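Local coordinates for mitochondrial RNA-binding protein 1 (Trypanosoma brucei, PDB 2GIA) that binds guide RNA as part of the MRP1/MRP2 complex and probably acts as a matchmaker between RNAs in mitochondrial RNA editing, at residues His16-Asp21 against Pro57-Asp62; Thr26-Ala31 against Trp123-Asp128; Val78-Glu83 against Gln104-His109. All blocks are in the same frame, centred on the assembly; numbering follows the deposited sequence.

The contacts run from the edge of one antiparallel sheet to helix 71-81, packed against the other. Contact 1 lies at the surface where strand 12-17 ends, and contact 2 close to the middle of the chain, their centres about 13 Å apart. Strands 12-17 and 26-33 are sheet neighbours, and their segments alternate along the chain. Contact 3, centred about 13 Å from contact 2, falls within the sequence spanned by 26-31 and 123-128 and shares the second sheet. Contacts 1 and 3 sit about 25 Å apart, centre to centre. Contact 2 packs the two sheets together, contact 1 adds a loop at the first sheet's edge, and contact 3 ties a helix to the second beside MRP2 chains.

Contact 1: residues His16-Asp21 against Pro57-Asp62; sequences HDVRDD and PQFDAD
Phe59 reaches toward strand 12-17 and its ring is met at one end by two side chains, Val18 at CZ and His16 at CE2. Val18 comes closest: its CG2 lies 3.5 Å from Phe59 CZ, approaching at a slant to the ring. The first torsion of Val18 (chi1 176°) divides the work between its methyls, placing CG2 beside the backbone N, where it meets the phenyl ring and the CG of Gln58, 4.0 Å from Val18 CG2, while CG1 packs alongside the Gln58 side chain. The His16 ring stands steeply against Phe59, with planes at 76° and centroids 5.8 Å apart; the nearest atoms are His16 ND1 and Phe59 CE2 at 3.8 Å. The other ring nitrogen, His16 NE2, is hydrogen-bonded to Glu14, which gives the imidazole a polar hold away from the phenyl group.

In the fold, the contact joins the end of the strand that is outermost in this chain's four-stranded antiparallel sheet to the loop between strands 36-43 and 65-68. Met27 of the neighbouring strand 26-33 touches both aromatic rings, and Tyr42 of strand 36-43 also packs on Phe59, so the loop packs against strands 12-17, 26-33 and 36-43.

Each segment also has its own polar brace. Arg19 NE donates to Asp17 OD2 at 2.9 Å, a salt bridge with an N-H...O angle of 157°; the carboxylate oxygen is met on the syn side but well tilted out of the carboxylate plane, while it lies nearly in the guanidinium plane. A second, weak bond links Arg19 NH2 to Asp17 OD1. In the loop, Asp60 OD1 accepts from Asp62 N at 3.0 Å, an Asx turn whose donor approaches from above the carboxylate plane.

Contact 2: residues Thr26-Ala31 against Trp123-Asp128; sequences TMTRVA and WSVKFD
With chi1 at -62°, Thr28 sets OG1 beside its backbone N and CG2 anti to that N, and both branches point across to strand 121-128. Val125 answers with a chi1 of 62°, which swings CG2 anti to its own N and out toward the threonine. The two side chains therefore meet tip to tip, Val125 CG2 lying 3.8 Å from Thr28 OG1 and 4.2 Å from Thr28 CG2. Beside them, Val30 CG2 approaches the Phe127 ring obliquely near CE1 and CZ, 4.0 Å from Phe127 CE1. That same CZ comes within 4.2 Å of Thr28 CG2, which ties the two pairs into one cluster.

This is packing between two antiparallel sheets: the segment axes approach to 9.9 Å and cross at -72°, a steep angle that confines the contact to a few residues. Such paired sheets are consistent with the Whirly-type nucleic-acid-binding fold expected of the MRP family in the sPC4-like clan. Every touching atom but Thr28 OG1 is carbon. That hydroxyl, buried with the rest of its residue, is satisfied by a hydrogen bond with Gln41 NE2; the other end of the same amide, Gln41 OE1, is bonded to Trp123 NE1. Gln41, on strand 36-43, thus bridges the two segments through its polar atoms. Within strand 121-128, Val125 CB covers one face of the Trp123 indole, 3.9 Å above its plane and offset toward the rim.

Contact 3: residues Val78-Glu83 against Gln104-His109; sequences VGVCKE and QGYHLH
Helix 71-81 ends at this contact in a Schellman motif, with Glu83 at positive phi (65°) and its N bonded to Val80 O at 3.1 Å, and its last turn faces Tyr106 of strand 105-109, the closest CA atoms being Cys81 and Tyr106 at 8.3 Å. Tyr106 reaches toward the helix with CG anti to its carbonyl carbon (chi1 -63°), which carries the phenol end up to the backbone of Cys81: Tyr106 OH lies 3.2 Å from Cys81 CA. Cys81 SG lies obliquely to the ring, 4.2 Å from the centroid of Tyr106 and 34° off its normal, a sulfur-aromatic contact; the nearest ring carbon is Tyr106 CZ, 3.6 Å from Cys81 SG. Val80 comes from another direction, its CG1 lying at the ring edge, near the plane, 4.2 Å from Tyr106 CE1. Phe99 of strand 96-101 meets the same ring nearly parallel, and Arg112 of a neighbouring MRP2 chain packs on Tyr106.

The contact thereby joins the helix end to the five-stranded antiparallel sheet. The phenol oxygen of the buried Tyr106 is hydrogen-bonded to Glu136 of helix 130-145, and more weakly to Lys101, which also bonds Cys81 O and pairs with Glu83. Tyr106 thus combines apolar and sulfur contacts on its ring with polar bonds at OH, and the ammonium of Lys101 probably helps to offset the carboxylate charges of Glu83 and Glu136 gathered round the helix end.

Contact 1: residues His16-Asp21 against Pro57-Asp62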
loop_
_atom_site.group_PDB
_atom_site.type_symbol
_atom_site.label_atom_id
_atom_site.label_comp_id
_atom_site.label_asym_id
_atom_site.label_seq_id
_atom_site.Cartn_x
_atom_site.Cartn_y
_atom_site.Cartn_z
ATOM N N HIS B 16 13.304 -10.728 -19.496
ATOM C CA HIS B 16 14.320 -11.246 -20.409
ATOM C C HIS B 16 13.601 -12.248 -21.288
ATOM O O HIS B 16 13.238 -13.339 -20.862
ATOM C CB HIS B 16 15.463 -11.905 -19.622
ATOM C CG HIS B 16 16.266 -10.933 -18.806
ATOM N ND1 HIS B 16 17.595 -10.674 -19.049
ATOM C CD2 HIS B 16 15.920 -10.141 -17.758
ATOM C CE1 HIS B 16 18.040 -9.772 -18.190
ATOM N NE2 HIS B 16 17.041 -9.432 -17.394
ATOM N N ASP B 17 13.368 -11.852 -22.517
ATOM C CA ASP B 17 12.678 -12.704 -23.464
ATOM C C ASP B 17 13.673 -13.155 -24.550
ATOM O O ASP B 17 13.700 -12.631 -25.653
ATOM C CB ASP B 17 11.524 -11.913 -24.070
ATOM C CG ASP B 17 10.652 -12.753 -24.980
ATOM O OD1 ASP B 17 9.866 -12.152 -25.753
ATOM O OD2 ASP B 17 10.760 -13.994 -24.926
ATOM N N VAL B 18 14.491 -14.131 -24.215
ATOM C CA VAL B 18 15.495 -14.629 -25.162
ATOM C C VAL B 18 14.839 -15.663 -26.093
ATOM O O VAL B 18 14.189 -16.588 -25.602
ATOM C CB VAL B 18 16.638 -15.309 -24.391
ATOM C CG1 VAL B 18 17.644 -15.911 -25.375
ATOM C CG2 VAL B 18 17.304 -14.319 -23.464
ATOM N N ARG B 19 15.042 -15.512 -27.412
ATOM C CA ARG B 19 14.456 -16.385 -28.449
ATOM C C ARG B 19 15.490 -17.107 -29.292
ATOM O O ARG B 19 16.644 -16.678 -29.377
ATOM C CB ARG B 19 13.599 -15.580 -29.433
ATOM C CG ARG B 19 12.529 -14.693 -28.808
ATOM C CD ARG B 19 11.500 -15.559 -28.082
ATOM N NE ARG B 19 10.342 -14.778 -27.717
ATOM C CZ ARG B 19 9.436 -14.348 -28.581
ATOM N NH1 ARG B 19 9.540 -14.638 -29.872
ATOM N NH2 ARG B 19 8.450 -13.584 -28.153
ATOM N N ASP B 20 15.062 -18.203 -29.923
ATOM C CA ASP B 20 15.950 -18.958 -30.814
ATOM C C ASP B 20 16.223 -18.047 -32.007
ATOM O O ASP B 20 17.305 -18.062 -32.576
ATOM C CB ASP B 20 15.290 -20.263 -31.259
ATOM C CG ASP B 20 15.032 -21.205 -30.093
ATOM O OD1 ASP B 20 15.949 -21.374 -29.251
ATOM O OD2 ASP B 20 13.921 -21.777 -30.021
ATOM N N ASP B 21 15.231 -17.242 -32.381
ATOM C CA ASP B 21 15.440 -16.286 -33.458
ATOM C C ASP B 21 15.712 -14.916 -32.822
ATOM O O ASP B 21 14.770 -14.198 -32.474
ATOM C CB ASP B 21 14.211 -16.163 -34.355
ATOM C CG ASP B 21 14.533 -15.484 -35.681
ATOM O OD1 ASP B 21 15.228 -14.443 -35.665
ATOM O OD2 ASP B 21 14.101 -15.998 -36.739
ATOM N N PRO B 57 27.501 -9.554 -24.421
ATOM C CA PRO B 57 26.158 -9.295 -23.880
ATOM C C PRO B 57 25.077 -10.004 -24.664
ATOM O O PRO B 57 25.162 -10.122 -25.889
ATOM C CB PRO B 57 26.030 -7.775 -23.955
ATOM C CG PRO B 57 26.878 -7.415 -25.165
ATOM C CD PRO B 57 28.098 -8.335 -24.990
ATOM N N GLN B 58 24.067 -10.499 -23.950
ATOM C CA GLN B 58 22.978 -11.197 -24.617
ATOM C C GLN B 58 22.085 -10.229 -25.354
ATOM O O GLN B 58 21.435 -10.613 -26.329
ATOM C CB GLN B 58 22.156 -12.001 -23.606
ATOM C CG GLN B 58 20.948 -12.724 -24.196
ATOM C CD GLN B 58 21.321 -13.834 -25.169
ATOM O OE1 GLN B 58 21.481 -13.614 -26.376
ATOM N NE2 GLN B 58 21.468 -15.019 -24.644
ATOM N N PHE B 59 22.080 -8.964 -24.919
ATOM C CA PHE B 59 21.238 -7.924 -25.549
ATOM C C PHE B 59 22.087 -6.735 -26.005
ATOM O O PHE B 59 23.202 -6.572 -25.550
ATOM C CB PHE B 59 20.143 -7.456 -24.556
ATOM C CG PHE B 59 19.222 -8.560 -24.141
ATOM C CD1 PHE B 59 18.167 -8.943 -24.957
ATOM C CD2 PHE B 59 19.490 -9.308 -22.990
ATOM C CE1 PHE B 59 17.386 -10.093 -24.629
ATOM C CE2 PHE B 59 18.728 -10.432 -22.671
ATOM C CZ PHE B 59 17.686 -10.820 -23.491
ATOM N N ASP B 60 21.534 -5.902 -26.888
ATOM C CA ASP B 60 22.285 -4.798 -27.472
ATOM C C ASP B 60 21.973 -3.415 -26.926
ATOM O O ASP B 60 21.078 -2.736 -27.446
ATOM C CB ASP B 60 22.056 -4.794 -28.976
ATOM C CG ASP B 60 23.054 -3.910 -29.723
ATOM O OD1 ASP B 60 23.897 -3.262 -29.056
ATOM O OD2 ASP B 60 22.971 -3.873 -30.975
ATOM N N ALA B 61 22.721 -2.993 -25.910
ATOM C CA ALA B 61 22.511 -1.663 -25.313
ATOM C C ALA B 61 22.717 -0.556 -26.326
ATOM O O ALA B 61 22.149 0.528 -26.174
ATOM C CB ALA B 61 23.444 -1.451 -24.133
ATOM N N ASP B 62 23.500 -0.800 -27.386
ATOM C CA ASP B 62 23.706 0.273 -28.333
ATOM C C ASP B 62 22.584 0.468 -29.326
ATOM O O ASP B 62 22.646 1.379 -30.143
ATOM C CB ASP B 62 25.034 0.099 -29.060
ATOM C CG ASP B 62 26.184 0.047 -28.105
ATOM O OD1 ASP B 62 26.340 0.986 -27.295
ATOM O OD2 ASP B 62 26.918 -0.951 -28.147
#

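Contact 2: residues Thr26-Ala31 against Trp123-Asp128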
loop_
_atom_site.group_PDB
_atom_site.type_symbol
_atom_site.label_atom_id
_atom_site.label_comp_id
_atom_site.label_asym_id
_atom_site.label_seq_id
_atom_site.Cartn_x
_atom_site.Cartn_y
_atom_site.Cartn_z
ATOM N N THR B 26 14.058 -9.718 -26.823
ATOM C CA THR B 26 14.224 -8.397 -26.222
ATOM C C THR B 26 14.427 -8.533 -24.732
ATOM O O THR B 26 14.083 -9.555 -24.133
ATOM C CB THR B 26 12.920 -7.542 -26.351
ATOM O OG1 THR B 26 11.843 -8.253 -25.694
ATOM C CG2 THR B 26 12.548 -7.300 -27.817
ATOM N N MET B 27 15.011 -7.498 -24.144
ATOM C CA MET B 27 15.121 -7.419 -22.694
ATOM C C MET B 27 14.363 -6.104 -22.425
ATOM O O MET B 27 14.737 -5.050 -22.936
ATOM C CB MET B 27 16.576 -7.317 -22.203
ATOM C CG MET B 27 16.673 -7.390 -20.634
ATOM S SD MET B 27 16.214 -5.789 -19.854
ATOM C CE MET B 27 17.771 -4.875 -20.071
ATOM N N THR B 28 13.286 -6.144 -21.630
ATOM C CA THR B 28 12.532 -4.896 -21.395
ATOM C C THR B 28 12.724 -4.507 -19.933
ATOM O O THR B 28 12.628 -5.358 -19.057
ATOM C CB THR B 28 10.980 -5.126 -21.630
ATOM O OG1 THR B 28 10.765 -5.515 -22.986
ATOM C CG2 THR B 28 10.181 -3.852 -21.320
ATOM N N ARG B 29 12.986 -3.244 -19.677
ATOM C CA ARG B 29 13.221 -2.787 -18.291
ATOM C C ARG B 29 12.270 -1.658 -17.939
ATOM O O ARG B 29 12.094 -0.744 -18.742
ATOM C CB ARG B 29 14.678 -2.235 -18.159
ATOM C CG ARG B 29 15.015 -1.723 -16.726
ATOM C CD ARG B 29 16.444 -1.125 -16.625
ATOM N NE ARG B 29 17.400 -2.217 -16.762
ATOM C CZ ARG B 29 18.529 -2.149 -17.458
ATOM N NH1 ARG B 29 19.321 -3.201 -17.522
ATOM N NH2 ARG B 29 18.869 -1.028 -18.075
ATOM N N VAL B 30 11.661 -1.733 -16.746
ATOM C CA VAL B 30 10.779 -0.682 -16.252
ATOM C C VAL B 30 11.421 -0.255 -14.933
ATOM O O VAL B 30 11.610 -1.082 -14.033
ATOM C CB VAL B 30 9.318 -1.218 -15.998
ATOM C CG1 VAL B 30 8.425 -0.057 -15.463
ATOM C CG2 VAL B 30 8.733 -1.751 -17.328
ATOM N N ALA B 31 11.806 1.024 -14.849
ATOM C CA ALA B 31 12.440 1.555 -13.647
ATOM C C ALA B 31 11.771 2.867 -13.280
ATOM O O ALA B 31 11.022 3.470 -14.080
ATOM C CB ALA B 31 13.963 1.837 -13.901
ATOM N N TRP B 123 6.675 0.547 -32.448
ATOM C CA TRP B 123 7.133 -0.314 -31.356
ATOM C C TRP B 123 5.917 -0.779 -30.523
ATOM O O TRP B 123 4.930 -0.060 -30.401
ATOM C CB TRP B 123 8.068 0.502 -30.482
ATOM C CG TRP B 123 8.668 -0.267 -29.304
ATOM C CD1 TRP B 123 9.456 -1.387 -29.354
ATOM C CD2 TRP B 123 8.544 0.075 -27.935
ATOM N NE1 TRP B 123 9.836 -1.757 -28.076
ATOM C CE2 TRP B 123 9.285 -0.867 -27.186
ATOM C CE3 TRP B 123 7.877 1.098 -27.251
ATOM C CZ2 TRP B 123 9.374 -0.818 -25.785
ATOM C CZ3 TRP B 123 7.965 1.152 -25.857
ATOM C CH2 TRP B 123 8.707 0.196 -25.143
ATOM N N SER B 124 6.011 -1.983 -29.981
ATOM C CA SER B 124 4.937 -2.546 -29.181
ATOM C C SER B 124 5.533 -3.494 -28.136
ATOM O O SER B 124 6.386 -4.304 -28.483
ATOM C CB SER B 124 4.000 -3.364 -30.076
ATOM O OG SER B 124 3.091 -4.117 -29.295
ATOM N N VAL B 125 5.083 -3.395 -26.884
ATOM C CA VAL B 125 5.538 -4.354 -25.860
ATOM C C VAL B 125 4.297 -4.680 -25.006
ATOM O O VAL B 125 3.452 -3.793 -24.748
ATOM C CB VAL B 125 6.703 -3.796 -25.007
ATOM C CG1 VAL B 125 6.267 -2.551 -24.251
ATOM C CG2 VAL B 125 7.198 -4.889 -24.032
ATOM N N LYS B 126 4.177 -5.938 -24.587
ATOM C CA LYS B 126 3.006 -6.375 -23.824
ATOM C C LYS B 126 3.474 -6.926 -22.499
ATOM O O LYS B 126 4.576 -7.424 -22.421
ATOM C CB LYS B 126 2.266 -7.485 -24.594
ATOM C CG LYS B 126 1.561 -7.002 -25.904
ATOM C CD LYS B 126 0.805 -8.167 -26.525
ATOM C CE LYS B 126 0.189 -7.851 -27.872
ATOM N NZ LYS B 126 -0.500 -6.562 -27.795
ATOM N N PHE B 127 2.642 -6.814 -21.467
ATOM C CA PHE B 127 2.961 -7.343 -20.117
ATOM C C PHE B 127 1.735 -8.187 -19.853
ATOM O O PHE B 127 0.709 -7.673 -19.380
ATOM C CB PHE B 127 3.024 -6.179 -19.129
ATOM C CG PHE B 127 4.133 -5.165 -19.466
ATOM C CD1 PHE B 127 5.412 -5.328 -18.941
ATOM C CD2 PHE B 127 3.873 -4.081 -20.306
ATOM C CE1 PHE B 127 6.445 -4.404 -19.246
ATOM C CE2 PHE B 127 4.902 -3.139 -20.620
ATOM C CZ PHE B 127 6.171 -3.303 -20.093
ATOM N N ASP B 128 1.857 -9.479 -20.116
ATOM C CA ASP B 128 0.715 -10.387 -19.973
ATOM C C ASP B 128 0.865 -11.387 -18.831
ATOM O O ASP B 128 1.975 -11.681 -18.399
ATOM C CB ASP B 128 0.501 -11.157 -21.301
ATOM C CG ASP B 128 -0.052 -10.263 -22.414
ATOM O OD1 ASP B 128 -0.520 -9.149 -22.102
ATOM O OD2 ASP B 128 -0.041 -10.680 -23.593
#

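Contact 3: residues Val78-Glu83 against Gln104-His109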
loop_
_atom_site.group_PDB
_atom_site.type_symbol
_atom_site.label_atom_id
_atom_site.label_comp_id
_atom_site.label_asym_id
_atom_site.label_seq_id
_atom_site.Cartn_x
_atom_site.Cartn_y
_atom_site.Cartn_z
ATOM N N VAL B 78 -1.540 3.993 -13.572
ATOM C CA VAL B 78 -2.202 3.275 -12.483
ATOM C C VAL B 78 -3.727 3.342 -12.734
ATOM O O VAL B 78 -4.438 2.345 -12.547
ATOM C CB VAL B 78 -1.828 3.896 -11.114
ATOM C CG1 VAL B 78 -2.689 3.265 -9.996
ATOM C CG2 VAL B 78 -0.342 3.576 -10.852
ATOM N N GLY B 79 -4.213 4.501 -13.175
ATOM C CA GLY B 79 -5.625 4.631 -13.493
ATOM C C GLY B 79 -6.085 3.625 -14.561
ATOM O O GLY B 79 -7.238 3.141 -14.531
ATOM N N VAL B 80 -5.222 3.317 -15.530
ATOM C CA VAL B 80 -5.570 2.321 -16.562
ATOM C C VAL B 80 -5.617 0.946 -15.897
ATOM O O VAL B 80 -6.500 0.135 -16.180
ATOM C CB VAL B 80 -4.498 2.299 -17.733
ATOM C CG1 VAL B 80 -4.649 0.999 -18.592
ATOM C CG2 VAL B 80 -4.677 3.509 -18.620
ATOM N N CYS B 81 -4.670 0.676 -15.004
ATOM C CA CYS B 81 -4.669 -0.621 -14.304
ATOM C C CYS B 81 -5.953 -0.820 -13.496
ATOM O O CYS B 81 -6.507 -1.948 -13.401
ATOM C CB CYS B 81 -3.491 -0.687 -13.313
ATOM S SG CYS B 81 -1.891 -0.883 -14.191
ATOM N N LYS B 82 -6.391 0.289 -12.903
ATOM C CA LYS B 82 -7.585 0.320 -12.040
ATOM C C LYS B 82 -8.872 0.455 -12.825
ATOM O O LYS B 82 -9.969 0.450 -12.242
ATOM C CB LYS B 82 -7.429 1.483 -11.061
ATOM C CG LYS B 82 -6.460 1.137 -9.916
ATOM C CD LYS B 82 -6.216 2.327 -8.991
ATOM C CE LYS B 82 -5.412 1.885 -7.765
ATOM N NZ LYS B 82 -6.179 0.838 -7.000
ATOM N N GLU B 83 -8.732 0.570 -14.145
ATOM C CA GLU B 83 -9.859 0.693 -15.055
ATOM C C GLU B 83 -10.662 1.983 -14.868
ATOM O O GLU B 83 -11.870 2.004 -15.061
ATOM C CB GLU B 83 -10.773 -0.554 -14.926
ATOM C CG GLU B 83 -9.976 -1.835 -15.121
ATOM C CD GLU B 83 -10.766 -3.123 -14.978
ATOM O OE1 GLU B 83 -10.140 -4.186 -15.119
ATOM O OE2 GLU B 83 -11.991 -3.090 -14.724
ATOM N N GLN B 104 -5.469 -10.052 -21.762
ATOM C CA GLN B 104 -4.357 -10.810 -21.169
ATOM C C GLN B 104 -3.406 -10.006 -20.261
ATOM O O GLN B 104 -2.629 -10.592 -19.476
ATOM C CB GLN B 104 -3.529 -11.459 -22.269
ATOM C CG GLN B 104 -4.305 -12.437 -23.147
ATOM C CD GLN B 104 -4.777 -13.645 -22.368
ATOM O OE1 GLN B 104 -3.986 -14.295 -21.673
ATOM N NE2 GLN B 104 -6.070 -13.959 -22.476
ATOM N N GLY B 105 -3.466 -8.677 -20.353
ATOM C CA GLY B 105 -2.565 -7.865 -19.557
ATOM C C GLY B 105 -2.557 -6.413 -19.968
ATOM O O GLY B 105 -3.624 -5.761 -19.944
ATOM N N TYR B 106 -1.384 -5.897 -20.347
ATOM C CA TYR B 106 -1.271 -4.490 -20.752
ATOM C C TYR B 106 -0.455 -4.377 -22.024
ATOM O O TYR B 106 0.409 -5.217 -22.286
ATOM C CB TYR B 106 -0.627 -3.651 -19.623
ATOM C CG TYR B 106 -1.496 -3.651 -18.373
ATOM C CD1 TYR B 106 -2.543 -2.724 -18.219
ATOM C CD2 TYR B 106 -1.297 -4.585 -17.381
ATOM C CE1 TYR B 106 -3.384 -2.748 -17.082
ATOM C CE2 TYR B 106 -2.144 -4.622 -16.221
ATOM C CZ TYR B 106 -3.170 -3.705 -16.092
ATOM O OH TYR B 106 -3.964 -3.722 -14.966
ATOM N N HIS B 107 -0.718 -3.324 -22.797
ATOM C CA HIS B 107 -0.031 -3.153 -24.077
ATOM C C HIS B 107 0.430 -1.706 -24.134
ATOM O O HIS B 107 -0.378 -0.786 -23.971
ATOM C CB HIS B 107 -1.053 -3.444 -25.195
ATOM C CG HIS B 107 -0.485 -3.428 -26.582
ATOM N ND1 HIS B 107 -1.283 -3.428 -27.706
ATOM C CD2 HIS B 107 0.795 -3.454 -27.023
ATOM C CE1 HIS B 107 -0.515 -3.455 -28.792
ATOM N NE2 HIS B 107 0.749 -3.474 -28.401
ATOM N N LEU B 108 1.727 -1.499 -24.362
ATOM C CA LEU B 108 2.289 -0.128 -24.455
ATOM C C LEU B 108 2.798 -0.104 -25.918
ATOM O O LEU B 108 3.532 -0.994 -26.328
ATOM C CB LEU B 108 3.466 0.048 -23.472
ATOM C CG LEU B 108 4.264 1.359 -23.625
ATOM C CD1 LEU B 108 3.394 2.569 -23.241
ATOM C CD2 LEU B 108 5.543 1.280 -22.764
ATOM N N HIS B 109 2.392 0.891 -26.706
ATOM C CA HIS B 109 2.760 0.864 -28.127
ATOM C C HIS B 109 2.655 2.221 -28.804
ATOM O O HIS B 109 1.882 3.084 -28.372
ATOM C CB HIS B 109 1.872 -0.171 -28.851
ATOM C CG HIS B 109 0.393 0.129 -28.763
ATOM N ND1 HIS B 109 -0.264 0.902 -29.698
ATOM C CD2 HIS B 109 -0.529 -0.177 -27.821
ATOM C CE1 HIS B 109 -1.529 1.062 -29.333
ATOM N NE2 HIS B 109 -1.719 0.418 -28.194
#